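Local structure of scarecrow-like protein 3 (Arabidopsis thaliana, 6KPB) at residues Y371-D376 with Q470-Y475. The protein is a GRAS-family protein, probably a transcription factor in plant development, that binds zinc finger proteins of the IDD family, among them JACKDAW. Numbering follows the deposited sequence.
Sequences YAALFD and QDRPLY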
loop_
_atom_site.group_PDB
_atom_site.type_symbol
_atom_site.label_atom_id
_atom_site.label_comp_id
_atom_site.label_asym_id
_atom_site.label_seq_id
_atom_site.Cartn_x
_atom_site.Cartn_y
_atom_site.Cartn_z
ATOM N N TYR A 371 -5.909 -16.822 -18.141
ATOM C CA TYR A 371 -4.840 -16.558 -17.188
ATOM C C TYR A 371 -4.191 -17.831 -16.663
ATOM O O TYR A 371 -3.068 -17.766 -16.153
ATOM C CB TYR A 371 -5.369 -15.702 -16.037
ATOM C CG TYR A 371 -5.676 -14.291 -16.478
ATOM C CD1 TYR A 371 -4.675 -13.330 -16.544
ATOM C CD2 TYR A 371 -6.958 -13.928 -16.866
ATOM C CE1 TYR A 371 -4.947 -12.042 -16.963
ATOM C CE2 TYR A 371 -7.240 -12.642 -17.286
ATOM C CZ TYR A 371 -6.231 -11.704 -17.334
ATOM O OH TYR A 371 -6.509 -10.423 -17.752
ATOM N N ALA A 372 -4.856 -18.982 -16.782
ATOM C CA ALA A 372 -4.171 -20.242 -16.516
ATOM C C ALA A 372 -3.028 -20.446 -17.498
ATOM O O ALA A 372 -1.961 -20.950 -17.128
ATOM C CB ALA A 372 -5.151 -21.413 -16.585
ATOM N N ALA A 373 -3.233 -20.050 -18.755
ATOM C CA ALA A 373 -2.164 -20.123 -19.743
ATOM C C ALA A 373 -1.057 -19.124 -19.428
ATOM O O ALA A 373 0.129 -19.469 -19.451
ATOM C CB ALA A 373 -2.730 -19.882 -21.143
ATOM N N LEU A 374 -1.430 -17.875 -19.125
ATOM C CA LEU A 374 -0.428 -16.858 -18.813
ATOM C C LEU A 374 0.364 -17.223 -17.564
ATOM O O LEU A 374 1.592 -17.091 -17.538
ATOM C CB LEU A 374 -1.099 -15.496 -18.649
ATOM C CG LEU A 374 -1.528 -14.813 -19.950
ATOM C CD1 LEU A 374 -2.483 -13.668 -19.667
ATOM C CD2 LEU A 374 -0.305 -14.321 -20.711
ATOM N N PHE A 375 -0.322 -17.689 -16.516
ATOM C CA PHE A 375 0.377 -18.175 -15.332
ATOM C C PHE A 375 1.169 -19.444 -15.612
ATOM O O PHE A 375 2.078 -19.775 -14.843
ATOM C CB PHE A 375 -0.615 -18.427 -14.196
ATOM C CG PHE A 375 -0.976 -17.193 -13.415
ATOM C CD1 PHE A 375 -1.639 -16.137 -14.021
ATOM C CD2 PHE A 375 -0.664 -17.095 -12.068
ATOM C CE1 PHE A 375 -1.976 -15.006 -13.302
ATOM C CE2 PHE A 375 -0.997 -15.967 -11.344
ATOM C CZ PHE A 375 -1.655 -14.921 -11.962
ATOM N N ASP A 376 0.847 -20.162 -16.690
ATOM C CA ASP A 376 1.568 -21.392 -16.999
ATOM C C ASP A 376 2.947 -21.092 -17.576
ATOM O O ASP A 376 3.916 -21.798 -17.272
ATOM C CB ASP A 376 0.750 -22.250 -17.967
ATOM C CG ASP A 376 1.098 -23.725 -17.882
ATOM O OD1 ASP A 376 2.294 -24.058 -17.763
ATOM O OD2 ASP A 376 0.166 -24.555 -17.939
ATOM N N GLN A 470 1.071 -22.158 -26.213
ATOM C CA GLN A 470 0.595 -23.478 -26.610
ATOM C C GLN A 470 -0.489 -23.320 -27.667
ATOM O O GLN A 470 -0.218 -22.837 -28.771
ATOM C CB GLN A 470 0.080 -24.266 -25.401
ATOM C CG GLN A 470 1.046 -24.325 -24.220
ATOM C CD GLN A 470 2.258 -25.205 -24.480
ATOM O OE1 GLN A 470 3.104 -24.891 -25.318
ATOM N NE2 GLN A 470 2.348 -26.315 -23.754
ATOM N N ASP A 471 -1.722 -23.701 -27.340
ATOM C CA ASP A 471 -2.853 -23.532 -28.242
ATOM C C ASP A 471 -3.774 -22.390 -27.836
ATOM O O ASP A 471 -4.763 -22.136 -28.530
ATOM C CB ASP A 471 -3.662 -24.831 -28.328
ATOM C CG ASP A 471 -2.965 -25.902 -29.148
ATOM O OD1 ASP A 471 -1.861 -25.635 -29.668
ATOM O OD2 ASP A 471 -3.526 -27.011 -29.273
ATOM N N ARG A 472 -3.474 -21.694 -26.742
ATOM C CA ARG A 472 -4.375 -20.681 -26.209
ATOM C C ARG A 472 -4.044 -19.319 -26.801
ATOM O O ARG A 472 -2.910 -18.847 -26.638
ATOM C CB ARG A 472 -4.275 -20.623 -24.695
ATOM C CG ARG A 472 -5.258 -19.665 -24.047
ATOM C CD ARG A 472 -6.672 -20.214 -24.101
ATOM N NE ARG A 472 -7.650 -19.256 -23.593
ATOM C CZ ARG A 472 -8.930 -19.540 -23.376
ATOM N NH1 ARG A 472 -9.390 -20.760 -23.617
ATOM N NH2 ARG A 472 -9.748 -18.606 -22.912
ATOM N N PRO A 473 -4.979 -18.659 -27.483
ATOM C CA PRO A 473 -4.714 -17.297 -27.964
ATOM C C PRO A 473 -4.592 -16.318 -26.807
ATOM O O PRO A 473 -5.293 -16.426 -25.798
ATOM C CB PRO A 473 -5.937 -16.981 -28.834
ATOM C CG PRO A 473 -6.546 -18.311 -29.153
ATOM C CD PRO A 473 -6.270 -19.174 -27.962
ATOM N N LEU A 474 -3.691 -15.351 -26.964
ATOM C CA LEU A 474 -3.430 -14.354 -25.933
ATOM C C LEU A 474 -3.602 -12.931 -26.435
ATOM O O LEU A 474 -4.335 -12.148 -25.819
ATOM C CB LEU A 474 -2.014 -14.541 -25.365
ATOM C CG LEU A 474 -1.730 -15.858 -24.642
ATOM C CD1 LEU A 474 -0.291 -15.894 -24.156
ATOM C CD2 LEU A 474 -2.699 -16.061 -23.485
ATOM N N TYR A 475 -2.941 -12.564 -27.532
ATOM C CA TYR A 475 -3.010 -11.206 -28.047
ATOM C C TYR A 475 -3.061 -11.241 -29.566
ATOM O O TYR A 475 -2.603 -12.194 -30.201
ATOM C CB TYR A 475 -1.813 -10.359 -27.597
ATOM C CG TYR A 475 -1.658 -10.233 -26.101
ATOM C CD1 TYR A 475 -0.973 -11.194 -25.371
ATOM C CD2 TYR A 475 -2.185 -9.144 -25.419
ATOM C CE1 TYR A 475 -0.822 -11.078 -24.003
ATOM C CE2 TYR A 475 -2.040 -9.019 -24.051
ATOM C CZ TYR A 475 -1.358 -9.989 -23.349
ATOM O OH TYR A 475 -1.214 -9.864 -21.986
#
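R472 begins its contact at CB, which lies 3.9 Å from CB of A373 on the facing helix. With CG set anti to the backbone N (chi1 -176°), the next carbon stays against the same methyl, CG of R472 also lying 3.9 Å from CB of A373. The chain then bends at chi2 (72°), and beyond the bend NH2 at the tip meets two residues of the preceding helical turns, forming a salt bridge with E366 and a hydrogen bond with T370. In the GRAS fold this helix, 360-381, within the predicted PFYRE region, packs across the start of strand 472-482 of the predicted SAW region, where L474 and Y475 sit opposite I467 in a classic bulge; the axes of the short segments cross at -82°. Two residues along the strand from R472, L474 points at the helix, and its side chain runs alongside that of L374 with opposite heading. CD1 of L474 is 3.8 Å from CD2 of L374, while the other methyl of L474, CD2, rests against CG of L374. W469 touches both A373 and L474, and F397 of helix 387-406 packs on L374.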